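Local coordinates for protein chymotrypsin-like serine protease (Equine arteritis virus, PDB 1MBM) that probably cleaves the viral replicase polyprotein as a chymotrypsin-like serine endopeptidase of equine arteritis virus, at residues G58-A63 / T140-K145. Residues are numbered along the deposited sequence; the frame is centred on the assembly and turned at random.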
loop_
_atom_site.group_PDB
_atom_site.type_symbol
_atom_site.label_atom_id
_atom_site.label_comp_id
_atom_site.label_asym_id
_atom_site.label_seq_id
_atom_site.Cartn_x
_atom_site.Cartn_y
_atom_site.Cartn_z
ATOM N N GLY A 58 -13.310 -3.944 -6.578
ATOM C CA GLY A 58 -13.015 -2.526 -6.508
ATOM C C GLY A 58 -11.661 -2.340 -7.166
ATOM O O GLY A 58 -11.385 -2.966 -8.195
ATOM N N ASP A 59 -10.794 -1.530 -6.563
ATOM C CA ASP A 59 -9.469 -1.271 -7.143
ATOM C C ASP A 59 -8.412 -2.327 -6.772
ATOM O O ASP A 59 -7.251 -2.186 -7.136
ATOM C CB ASP A 59 -8.982 0.137 -6.770
ATOM C CG ASP A 59 -7.845 0.637 -7.660
ATOM O OD1 ASP A 59 -7.919 0.516 -8.914
ATOM O OD2 ASP A 59 -6.836 1.187 -7.182
ATOM N N PHE A 60 -8.804 -3.365 -6.033
ATOM C CA PHE A 60 -7.888 -4.466 -5.689
ATOM C C PHE A 60 -7.894 -5.506 -6.811
ATOM O O PHE A 60 -8.943 -6.062 -7.114
ATOM C CB PHE A 60 -8.326 -5.154 -4.382
ATOM C CG PHE A 60 -7.343 -6.191 -3.886
ATOM C CD1 PHE A 60 -7.413 -7.509 -4.328
ATOM C CD2 PHE A 60 -6.341 -5.841 -2.985
ATOM C CE1 PHE A 60 -6.510 -8.472 -3.870
ATOM C CE2 PHE A 60 -5.436 -6.791 -2.532
ATOM C CZ PHE A 60 -5.523 -8.107 -2.974
ATOM N N ALA A 61 -6.736 -5.766 -7.418
ATOM C CA ALA A 61 -6.644 -6.712 -8.537
ATOM C C ALA A 61 -5.685 -7.867 -8.262
ATOM O O ALA A 61 -4.546 -7.658 -7.867
ATOM C CB ALA A 61 -6.229 -5.984 -9.813
ATOM N N GLU A 62 -6.141 -9.090 -8.492
ATOM C CA GLU A 62 -5.316 -10.262 -8.227
ATOM C C GLU A 62 -5.274 -11.217 -9.411
ATOM O O GLU A 62 -6.324 -11.596 -9.953
ATOM C CB GLU A 62 -5.860 -11.006 -6.991
ATOM C CG GLU A 62 -5.307 -12.412 -6.789
ATOM C CD GLU A 62 -5.978 -13.126 -5.616
ATOM O OE1 GLU A 62 -5.891 -12.629 -4.485
ATOM O OE2 GLU A 62 -6.605 -14.173 -5.828
ATOM N N ALA A 63 -4.062 -11.619 -9.793
ATOM C CA ALA A 63 -3.862 -12.629 -10.832
ATOM C C ALA A 63 -3.170 -13.834 -10.230
ATOM O O ALA A 63 -2.453 -13.715 -9.232
ATOM C CB ALA A 63 -2.999 -12.078 -11.967
ATOM N N THR A 140 -6.912 0.056 -1.061
ATOM C CA THR A 140 -8.046 -0.844 -1.211
ATOM C C THR A 140 -7.708 -2.212 -0.647
ATOM O O THR A 140 -6.696 -2.796 -1.034
ATOM C CB THR A 140 -8.435 -0.984 -2.688
ATOM O OG1 THR A 140 -8.895 0.282 -3.198
ATOM C CG2 THR A 140 -9.653 -1.903 -2.826
ATOM N N THR A 141 -8.550 -2.733 0.250
ATOM C CA THR A 141 -8.336 -4.081 0.786
ATOM C C THR A 141 -8.806 -5.164 -0.201
ATOM O O THR A 141 -9.546 -4.872 -1.146
ATOM C CB THR A 141 -9.094 -4.258 2.113
ATOM O OG1 THR A 141 -10.495 -4.403 1.841
ATOM C CG2 THR A 141 -8.986 -3.005 2.974
ATOM N N PRO A 142 -8.370 -6.412 -0.017
ATOM C CA PRO A 142 -8.835 -7.508 -0.886
ATOM C C PRO A 142 -10.362 -7.684 -0.970
ATOM O O PRO A 142 -10.839 -8.250 -1.949
ATOM C CB PRO A 142 -8.152 -8.760 -0.287
ATOM C CG PRO A 142 -7.598 -8.315 1.034
ATOM C CD PRO A 142 -7.316 -6.866 0.912
ATOM N N SER A 143 -11.107 -7.210 0.024
ATOM C CA SER A 143 -12.566 -7.299 -0.017
ATOM C C SER A 143 -13.181 -6.048 -0.657
ATOM O O SER A 143 -14.395 -5.911 -0.693
ATOM C CB SER A 143 -13.165 -7.548 1.380
ATOM O OG SER A 143 -13.066 -6.376 2.177
ATOM N N GLY A 144 -12.341 -5.143 -1.162
ATOM C CA GLY A 144 -12.825 -3.985 -1.901
ATOM C C GLY A 144 -13.190 -2.761 -1.084
ATOM O O GLY A 144 -13.837 -1.838 -1.575
ATOM N N LYS A 145 -12.796 -2.760 0.178
ATOM C CA LYS A 145 -13.058 -1.627 1.049
ATOM C C LYS A 145 -12.002 -0.555 0.798
ATOM O O LYS A 145 -10.817 -0.866 0.721
ATOM C CB LYS A 145 -13.025 -2.095 2.509
ATOM C CG LYS A 145 -13.259 -1.007 3.537
ATOM C CD LYS A 145 -13.676 -1.608 4.876
ATOM C CE LYS A 145 -14.191 -0.544 5.837
ATOM N NZ LYS A 145 -15.078 0.460 5.169
HETATM O O HOH W 1 -11.423 0.336 -4.550
#
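Thr140 meets both Asp59 and Phe60. Thr140 CG2 lies anti to its own backbone N (OG1 at chi1 -64°) and packs 3.6 Å from Phe60 N and 3.8 Å from Phe60 CB. The hydroxyl takes the other branch, and Thr140 OG1 lies 3.6 Å from Asp59 CB. One water links the two segments, accepting from Asp59 N and hydrogen-bonded to Thr140 OG1. Thr140 OG1 also bonds Thr129 OG1, which in turn bonds Asp59 OD2, while Asp59 OD1 is held by His33 ND1. This fits a Ser-His-Asp triad with Ser114; Thr140 stands behind Thr129 and may help to position it.

Thr141 opens a type I beta turn that ends at Gly144, and Phe60 CB rests against Thr141 O. Pro142 covers one face of the Phe60 ring in a CH-pi contact. Pro142 CA stands 3.5 Å from the centroid of the Phe60 ring, only 8° off the normal, while CB reaches Phe60 CZ. Gly144 N bonds back to Thr141 O at 2.8 Å. Lys145 N donates to Thr141 OG1 at 3.3 Å and further ties the turn together.

The turn joins strands 136-140 and 146-147 of the C-terminal sheet. It packs across the junction of the two chymotrypsin-fold barrels, where the probable triad gathers. There it meets the start of strand 60-65 in the N-terminal barrel, and Phe60 also touches Leu29 of strand 25-31.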